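Local atomic coordinates of hypothetical protein TT0907 (Thermus thermophilus, PDB entry 1WDI), a protein that probably transfers and isomerises the ribose moiety of S-adenosylmethionine onto preQ1-modified tRNA, yielding epoxyqueuosine in queuosine biosynthesis. Residues A[55-60]-A[201-206]; A[68-73]-A[80-85]; A[238-243]-A[274-279]. One frame throughout, in Å; residues are numbered along the deposited sequence.

Interaction 1 of 3, residues A[55-60]-A[201-206]; sequences GDVLVF and GVELRF
Phe60 and Phe206 sit side by side at the C-terminal end of this parallel strand pair, their rings in an offset stack with centroids 4.9 Å apart and planes 14° from parallel. Phe60 CD1 lies over one face of the Phe206 ring, displaced toward its rim, while Phe60 CB meets Phe206 CD2 at 3.6 Å. The edge of the Phe60 ring receives Leu204 CD2, 3.9 Å from CE1, and in its plane the carbonyl O of Arg205. That same Arg205 O accepts the bond from Phe60 N at 2.8 Å, so main chain and ring rim converge on one atom. On the other face, Arg205 and Glu203 each touch one methyl of Val57. Arg205 CG lies anti to its carbonyl carbon (chi1 -53°) and reaches Val57 CG1 at 3.7 Å, whereas Glu203 CD rests on Val57 CG2 at 3.8 Å. Within their own strand, Arg205 grips Glu203 OE1 side-on: NE takes the anti lone pair and NH2, at 2.7 Å, comes from above the carboxylate plane. Glu203 OE2 turns to Arg251. An alanine at Glu203 would probably leave Arg205 NE and NH2 without OE1, cost Arg251 its carboxylate partner and open a gap beside Val57 CG2. Helix 237-248 packs on the face with Val57, Glu203 and Arg205, and helix 191-199 on the face with Leu58, Phe60 and Leu204. Parallel strands with helices on both faces are characteristic of a layered alpha/beta/alpha arrangement, here within a larger mixed sheet.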
loop_
_atom_site.group_PDB
_atom_site.type_symbol
_atom_site.label_atom_id
_atom_site.label_comp_id
_atom_site.label_asym_id
_atom_site.label_seq_id
_atom_site.Cartn_x
_atom_site.Cartn_y
_atom_site.Cartn_z
ATOM N N GLY A 55 -0.582 6.119 -23.584
ATOM C CA GLY A 55 -0.393 7.427 -22.989
ATOM C C GLY A 55 -0.870 7.449 -21.551
ATOM O O GLY A 55 -0.446 8.304 -20.780
ATOM N N ASP A 56 -1.763 6.530 -21.186
ATOM C CA ASP A 56 -2.225 6.469 -19.804
ATOM C C ASP A 56 -0.993 6.204 -18.949
ATOM O O ASP A 56 -0.075 5.498 -19.370
ATOM C CB ASP A 56 -3.213 5.316 -19.581
ATOM C CG ASP A 56 -4.633 5.659 -19.992
ATOM O OD1 ASP A 56 -4.964 6.856 -20.117
ATOM O OD2 ASP A 56 -5.430 4.717 -20.166
ATOM N N VAL A 57 -0.963 6.782 -17.758
ATOM C CA VAL A 57 0.152 6.567 -16.853
ATOM C C VAL A 57 -0.377 5.779 -15.662
ATOM O O VAL A 57 -1.169 6.288 -14.864
ATOM C CB VAL A 57 0.754 7.891 -16.348
ATOM C CG1 VAL A 57 1.909 7.598 -15.396
ATOM C CG2 VAL A 57 1.236 8.721 -17.523
ATOM N N LEU A 58 0.062 4.531 -15.563
ATOM C CA LEU A 58 -0.350 3.643 -14.486
ATOM C C LEU A 58 0.711 3.724 -13.384
ATOM O O LEU A 58 1.876 3.389 -13.603
ATOM C CB LEU A 58 -0.464 2.220 -15.036
ATOM C CG LEU A 58 -1.412 1.190 -14.419
ATOM C CD1 LEU A 58 -2.804 1.775 -14.247
ATOM C CD2 LEU A 58 -1.463 -0.031 -15.333
ATOM N N VAL A 59 0.301 4.185 -12.208
ATOM C CA VAL A 59 1.214 4.333 -11.080
ATOM C C VAL A 59 0.921 3.306 -9.983
ATOM O O VAL A 59 -0.206 3.224 -9.477
ATOM C CB VAL A 59 1.121 5.769 -10.482
ATOM C CG1 VAL A 59 2.160 5.959 -9.387
ATOM C CG2 VAL A 59 1.334 6.799 -11.577
ATOM N N PHE A 60 1.946 2.530 -9.633
ATOM C CA PHE A 60 1.861 1.493 -8.607
ATOM C C PHE A 60 2.729 1.872 -7.421
ATOM O O PHE A 60 3.505 2.827 -7.472
ATOM C CB PHE A 60 2.426 0.149 -9.093
ATOM C CG PHE A 60 1.817 -0.370 -10.361
ATOM C CD1 PHE A 60 2.157 0.183 -11.593
ATOM C CD2 PHE A 60 0.951 -1.454 -10.327
ATOM C CE1 PHE A 60 1.642 -0.348 -12.777
ATOM C CE2 PHE A 60 0.427 -1.991 -11.513
ATOM C CZ PHE A 60 0.777 -1.436 -12.733
ATOM N N GLY A 201 1.423 0.711 -25.016
ATOM C CA GLY A 201 1.863 2.057 -24.690
ATOM C C GLY A 201 1.424 2.643 -23.360
ATOM O O GLY A 201 1.425 3.860 -23.200
ATOM N N VAL A 202 1.048 1.799 -22.406
ATOM C CA VAL A 202 0.638 2.293 -21.096
ATOM C C VAL A 202 1.878 2.406 -20.222
ATOM O O VAL A 202 2.624 1.445 -20.060
ATOM C CB VAL A 202 -0.385 1.346 -20.414
ATOM C CG1 VAL A 202 -0.618 1.777 -18.965
ATOM C CG2 VAL A 202 -1.705 1.386 -21.178
ATOM N N GLU A 203 2.106 3.591 -19.672
ATOM C CA GLU A 203 3.267 3.790 -18.824
ATOM C C GLU A 203 3.077 3.047 -17.515
ATOM O O GLU A 203 1.977 3.014 -16.961
ATOM C CB GLU A 203 3.477 5.280 -18.546
ATOM C CG GLU A 203 3.829 6.092 -19.770
ATOM C CD GLU A 203 4.255 7.504 -19.426
ATOM O OE1 GLU A 203 4.881 7.689 -18.362
ATOM O OE2 GLU A 203 3.983 8.424 -20.226
ATOM N N LEU A 204 4.154 2.441 -17.033
ATOM C CA LEU A 204 4.121 1.704 -15.781
ATOM C C LEU A 204 5.118 2.403 -14.861
ATOM O O LEU A 204 6.329 2.253 -15.020
ATOM C CB LEU A 204 4.529 0.246 -16.025
ATOM C CG LEU A 204 3.702 -0.510 -17.080
ATOM C CD1 LEU A 204 4.261 -1.916 -17.245
ATOM C CD2 LEU A 204 2.229 -0.577 -16.666
ATOM N N ARG A 205 4.604 3.185 -13.915
ATOM C CA ARG A 205 5.456 3.938 -12.994
ATOM C C ARG A 205 5.294 3.455 -11.558
ATOM O O ARG A 205 4.183 3.136 -11.128
ATOM C CB ARG A 205 5.107 5.426 -13.071
ATOM C CG ARG A 205 5.140 6.009 -14.473
ATOM C CD ARG A 205 6.556 6.073 -15.033
ATOM N NE ARG A 205 6.572 6.726 -16.337
ATOM C CZ ARG A 205 7.676 7.118 -16.961
ATOM N NH1 ARG A 205 8.862 6.923 -16.398
ATOM N NH2 ARG A 205 7.589 7.711 -18.143
ATOM N N PHE A 206 6.398 3.422 -10.810
ATOM C CA PHE A 206 6.358 2.954 -9.430
ATOM C C PHE A 206 6.901 3.936 -8.384
ATOM O O PHE A 206 8.036 4.417 -8.493
ATOM C CB PHE A 206 7.140 1.639 -9.294
ATOM C CG PHE A 206 6.629 0.521 -10.171
ATOM C CD1 PHE A 206 6.827 0.546 -11.551
ATOM C CD2 PHE A 206 5.966 -0.565 -9.613
ATOM C CE1 PHE A 206 6.371 -0.495 -12.359
ATOM C CE2 PHE A 206 5.504 -1.614 -10.412
ATOM C CZ PHE A 206 5.708 -1.578 -11.788
#

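Interaction 2 of 3, residues A[68-73]-A[80-85]; sequences ARLLAR and VEILLV
Leu70 and Ile82 form a hydrogen-bonded antiparallel pair: Leu70 N gives to Ile82 O at 2.9 Å, and Ile82 N returns a bond to Leu70 O. Ala68 and Leu84 repeat the reciprocal pattern, with Ala68 N to Leu84 O at 2.7 Å. Ala68 O also meets the CA-H of Leu83, a second and softer contact on one oxygen.

Apolar contacts run along the face bearing Ala68, Leu70, Ala72, Val80, Ile82 and Leu84. Leu70 CB approaches Ile82 CB at 3.7 Å, and its CD1 branch continues to Leu84 CB, which also touches Ala68 CB. The extended Ile82 side chain sends CD1 the other way, to within 3.6 Å of Ala72 CB. Ala72 CB is further pressed by Val80 CG1 at 3.5 Å, a tight carbon pair.

The charged pair is on the other face, beside Leu83. There the Arg69 chain bends at chi2 (68°), which turns CD aside; NH2 is modelled in a salt bridge to Glu81 OE1, whose position is less sure. Leu83 CD2 lies at the edge of the guanidinium, 3.8 Å from Arg69 NH1.

Strand 107-111 adds backbone bonds to Leu71 and Arg73. Consecutive strands, antiparallel and joined by a short connection, make this a beta hairpin, with a 150° angle between strand directions reflecting its twist.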
loop_
_atom_site.group_PDB
_atom_site.type_symbol
_atom_site.label_atom_id
_atom_site.label_comp_id
_atom_site.label_asym_id
_atom_site.label_seq_id
_atom_site.Cartn_x
_atom_site.Cartn_y
_atom_site.Cartn_z
ATOM N N ALA A 68 16.189 -1.445 10.862
ATOM C CA ALA A 68 16.372 -0.700 12.101
ATOM C C ALA A 68 17.788 -0.856 12.644
ATOM O O ALA A 68 18.296 -1.969 12.774
ATOM C CB ALA A 68 15.366 -1.165 13.141
ATOM N N ARG A 69 18.418 0.271 12.958
ATOM C CA ARG A 69 19.772 0.279 13.497
ATOM C C ARG A 69 19.685 0.032 14.999
ATOM O O ARG A 69 19.273 0.911 15.756
ATOM C CB ARG A 69 20.431 1.637 13.238
ATOM C CG ARG A 69 21.924 1.685 13.516
ATOM C CD ARG A 69 22.700 0.846 12.509
ATOM N NE ARG A 69 24.136 1.096 12.581
ATOM C CZ ARG A 69 25.032 0.554 11.763
ATOM N NH1 ARG A 69 24.639 -0.276 10.805
ATOM N NH2 ARG A 69 26.319 0.845 11.899
ATOM N N LEU A 70 20.064 -1.166 15.428
ATOM C CA LEU A 70 20.010 -1.502 16.845
ATOM C C LEU A 70 21.381 -1.836 17.417
ATOM O O LEU A 70 22.219 -2.441 16.748
ATOM C CB LEU A 70 19.054 -2.677 17.070
ATOM C CG LEU A 70 17.592 -2.455 16.667
ATOM C CD1 LEU A 70 16.787 -3.707 16.974
ATOM C CD2 LEU A 70 17.022 -1.260 17.416
ATOM N N LEU A 71 21.602 -1.428 18.661
ATOM C CA LEU A 71 22.863 -1.684 19.346
ATOM C C LEU A 71 22.609 -2.601 20.536
ATOM O O LEU A 71 21.795 -2.293 21.409
ATOM C CB LEU A 71 23.495 -0.370 19.824
ATOM C CG LEU A 71 22.732 0.497 20.833
ATOM C CD1 LEU A 71 23.632 1.629 21.302
ATOM C CD2 LEU A 71 21.461 1.054 20.205
ATOM N N ALA A 72 23.304 -3.733 20.563
ATOM C CA ALA A 72 23.141 -4.691 21.648
ATOM C C ALA A 72 24.425 -4.863 22.457
ATOM O O ALA A 72 25.322 -4.017 22.415
ATOM C CB ALA A 72 22.686 -6.037 21.089
ATOM N N ARG A 73 24.494 -5.965 23.196
ATOM C CA ARG A 73 25.646 -6.287 24.031
ATOM C C ARG A 73 25.391 -7.619 24.722
ATOM O O ARG A 73 24.469 -7.733 25.528
ATOM C CB ARG A 73 25.859 -5.210 25.102
ATOM C CG ARG A 73 26.982 -5.527 26.081
ATOM C CD ARG A 73 26.635 -5.091 27.498
ATOM N NE ARG A 73 26.577 -3.642 27.647
ATOM C CZ ARG A 73 26.168 -3.018 28.748
ATOM N NH1 ARG A 73 25.775 -3.717 29.806
ATOM N NH2 ARG A 73 26.157 -1.694 28.796
ATOM N N VAL A 80 27.465 -5.872 19.573
ATOM C CA VAL A 80 26.914 -6.511 18.384
ATOM C C VAL A 80 25.794 -5.686 17.756
ATOM O O VAL A 80 24.790 -5.385 18.403
ATOM C CB VAL A 80 26.369 -7.920 18.705
ATOM C CG1 VAL A 80 25.341 -7.841 19.819
ATOM C CG2 VAL A 80 25.757 -8.534 17.456
ATOM N N GLU A 81 25.976 -5.323 16.491
ATOM C CA GLU A 81 24.978 -4.541 15.775
ATOM C C GLU A 81 23.808 -5.427 15.380
ATOM O O GLU A 81 23.976 -6.625 15.148
ATOM C CB GLU A 81 25.590 -3.913 14.520
ATOM C CG GLU A 81 26.626 -2.838 14.801
ATOM C CD GLU A 81 27.172 -2.212 13.532
ATOM O OE1 GLU A 81 26.362 -1.729 12.712
ATOM O OE2 GLU A 81 28.409 -2.198 13.355
ATOM N N ILE A 82 22.622 -4.836 15.309
ATOM C CA ILE A 82 21.430 -5.580 14.932
ATOM C C ILE A 82 20.572 -4.794 13.950
ATOM O O ILE A 82 19.869 -3.861 14.334
ATOM C CB ILE A 82 20.562 -5.923 16.161
ATOM C CG1 ILE A 82 21.356 -6.799 17.135
ATOM C CG2 ILE A 82 19.292 -6.640 15.713
ATOM C CD1 ILE A 82 20.582 -7.191 18.378
ATOM N N LEU A 83 20.644 -5.174 12.679
ATOM C CA LEU A 83 19.856 -4.520 11.645
ATOM C C LEU A 83 18.536 -5.257 11.491
ATOM O O LEU A 83 18.416 -6.173 10.678
ATOM C CB LEU A 83 20.606 -4.520 10.312
ATOM C CG LEU A 83 21.789 -3.556 10.203
ATOM C CD1 LEU A 83 22.473 -3.736 8.858
ATOM C CD2 LEU A 83 21.295 -2.124 10.366
ATOM N N LEU A 84 17.552 -4.859 12.289
ATOM C CA LEU A 84 16.235 -5.475 12.249
ATOM C C LEU A 84 15.597 -5.143 10.902
ATOM O O LEU A 84 15.304 -3.981 10.619
ATOM C CB LEU A 84 15.375 -4.931 13.393
ATOM C CG LEU A 84 14.107 -5.703 13.751
ATOM C CD1 LEU A 84 14.477 -7.105 14.207
ATOM C CD2 LEU A 84 13.354 -4.970 14.849
ATOM N N VAL A 85 15.386 -6.162 10.073
ATOM C CA VAL A 85 14.804 -5.953 8.753
ATOM C C VAL A 85 13.292 -6.150 8.664
ATOM O O VAL A 85 12.568 -5.221 8.309
ATOM C CB VAL A 85 15.484 -6.857 7.695
ATOM C CG1 VAL A 85 16.955 -6.495 7.576
ATOM C CG2 VAL A 85 15.334 -8.317 8.075
#

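Interaction 3 of 3, residues A[238-243]-A[274-279]; sequences EVAEAV and VVAGEG
Val243 carries CG1 anti to its backbone N (chi1 166°), and Val274 takes the same rotamer (chi1 168°), which leaves its CG2 anti to the carbonyl carbon. These settings bring Val243 CG1 and Val274 CG2 together at 4.1 Å, a loose touch of methyl groups between side chains that run obliquely past each other. Ala240 has no such freedom: its CB is placed by the helix backbone alone and faces the chain that leads from Val274 to Ala276. Ala240 CB meets main-chain atoms there, with Val274 O at 3.7 Å and Ala276 N at the same distance. A methyl-to-methyl contact joins Ala240 CB to Ala276 CB at 3.8 Å. Val274 CG1 lies a little farther from Ala240 CB, at 4.3 Å.

Ala240 and Val243 are three residues apart, roughly one helical turn, and so present themselves on the same side of helix 237-248. Here a helix packed on the mixed sheet also covers the connection into one of its strands. Residues 275-276 link the small two-stranded sheet of 268-269 and 273-274 to strand 277-281 of the larger one. Ile235, on the neighbouring strand 231-235, touches both Ala240 and Val274, while Val293 touches Val243 and Val274.

A polar tie reaches past residue 243: Val274 N is hydrogen-bonded to OD1 of Asn244 on the same helix. Gly277, at the start of strand 277-281, is backbone-bonded to Ile235.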
loop_
_atom_site.group_PDB
_atom_site.type_symbol
_atom_site.label_atom_id
_atom_site.label_comp_id
_atom_site.label_asym_id
_atom_site.label_seq_id
_atom_site.Cartn_x
_atom_site.Cartn_y
_atom_site.Cartn_z
ATOM N N GLU A 238 11.861 10.446 -11.782
ATOM C CA GLU A 238 11.282 10.087 -13.078
ATOM C C GLU A 238 9.763 9.939 -12.989
ATOM O O GLU A 238 9.049 10.227 -13.948
ATOM C CB GLU A 238 11.897 8.777 -13.598
ATOM C CG GLU A 238 11.566 7.560 -12.750
ATOM C CD GLU A 238 12.391 6.334 -13.116
ATOM O OE1 GLU A 238 12.229 5.799 -14.240
ATOM O OE2 GLU A 238 13.206 5.903 -12.271
ATOM N N VAL A 239 9.275 9.479 -11.842
ATOM C CA VAL A 239 7.838 9.301 -11.646
ATOM C C VAL A 239 7.146 10.653 -11.509
ATOM O O VAL A 239 6.137 10.916 -12.165
ATOM C CB VAL A 239 7.542 8.439 -10.391
ATOM C CG1 VAL A 239 6.042 8.385 -10.130
ATOM C CG2 VAL A 239 8.087 7.033 -10.597
ATOM N N ALA A 240 7.691 11.516 -10.658
ATOM C CA ALA A 240 7.109 12.840 -10.471
ATOM C C ALA A 240 7.091 13.540 -11.825
ATOM O O ALA A 240 6.094 14.142 -12.215
ATOM C CB ALA A 240 7.933 13.647 -9.477
ATOM N N GLU A 241 8.202 13.443 -12.548
ATOM C CA GLU A 241 8.299 14.079 -13.856
ATOM C C GLU A 241 7.286 13.511 -14.854
ATOM O O GLU A 241 6.672 14.259 -15.621
ATOM C CB GLU A 241 9.727 13.937 -14.402
ATOM C CG GLU A 241 9.924 14.508 -15.795
ATOM C CD GLU A 241 11.381 14.551 -16.202
ATOM O OE1 GLU A 241 12.136 13.630 -15.825
ATOM O OE2 GLU A 241 11.775 15.501 -16.909
ATOM N N ALA A 242 7.102 12.196 -14.837
ATOM C CA ALA A 242 6.162 11.550 -15.757
ATOM C C ALA A 242 4.705 11.918 -15.459
ATOM O O ALA A 242 3.895 12.081 -16.376
ATOM C CB ALA A 242 6.335 10.032 -15.701
ATOM N N VAL A 243 4.374 12.048 -14.179
ATOM C CA VAL A 243 3.015 12.399 -13.780
ATOM C C VAL A 243 2.692 13.840 -14.164
ATOM O O VAL A 243 1.614 14.129 -14.692
ATOM C CB VAL A 243 2.815 12.215 -12.253
ATOM C CG1 VAL A 243 1.531 12.888 -11.801
ATOM C CG2 VAL A 243 2.768 10.725 -11.918
ATOM N N VAL A 274 3.159 17.343 -8.737
ATOM C CA VAL A 274 3.684 16.369 -7.784
ATOM C C VAL A 274 5.192 16.562 -7.639
ATOM O O VAL A 274 5.905 16.649 -8.640
ATOM C CB VAL A 274 3.394 14.918 -8.262
ATOM C CG1 VAL A 274 4.188 13.912 -7.434
ATOM C CG2 VAL A 274 1.895 14.628 -8.153
ATOM N N VAL A 275 5.678 16.631 -6.402
ATOM C CA VAL A 275 7.111 16.819 -6.175
ATOM C C VAL A 275 7.834 15.511 -5.892
ATOM O O VAL A 275 7.320 14.632 -5.192
ATOM C CB VAL A 275 7.402 17.806 -4.999
ATOM C CG1 VAL A 275 6.823 19.176 -5.312
ATOM C CG2 VAL A 275 6.830 17.276 -3.704
ATOM N N ALA A 276 9.034 15.393 -6.449
ATOM C CA ALA A 276 9.863 14.209 -6.268
ATOM C C ALA A 276 10.430 14.153 -4.861
ATOM O O ALA A 276 10.579 15.180 -4.199
ATOM C CB ALA A 276 11.005 14.216 -7.278
ATOM N N GLY A 277 10.728 12.944 -4.397
ATOM C CA GLY A 277 11.310 12.808 -3.081
ATOM C C GLY A 277 10.457 12.186 -2.000
ATOM O O GLY A 277 9.341 11.708 -2.235
ATOM N N GLU A 278 11.009 12.202 -0.795
ATOM C CA GLU A 278 10.352 11.634 0.362
ATOM C C GLU A 278 9.203 12.506 0.820
ATOM O O GLU A 278 9.168 13.710 0.556
ATOM C CB GLU A 278 11.351 11.464 1.507
ATOM C CG GLU A 278 12.461 10.469 1.209
ATOM C CD GLU A 278 13.479 10.390 2.327
ATOM O OE1 GLU A 278 14.133 11.419 2.615
ATOM O OE2 GLU A 278 13.620 9.299 2.921
ATOM N N GLY A 279 8.266 11.872 1.508
ATOM C CA GLY A 279 7.112 12.572 2.018
ATOM C C GLY A 279 6.401 11.668 2.990
ATOM O O GLY A 279 6.805 10.522 3.199
#

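How the interactions relate
Burial and chemistry change together across these contacts. Interaction 3 is a small buried contact made by methyl groups and main-chain atoms, interaction 1 is partly buried and combines backbone bonds, stacked rings and an ion pair, and interaction 2 lies at the surface, where an exposed Arg-Glu pair joins backbone bonds and an apolar face. Interactions 1 and 2 share strand 57-73, yet their centres are 38 Å apart: one segment pairs in parallel with a strand distant in sequence, the other antiparallel with the next strand. Interaction 3 adjoins interaction 1, centres 13 Å apart, because helix 237-248 serves both. Ala242 CB packs on Arg205 NE at 3.4 Å, while Ala240 and Val243 face residues 274-276.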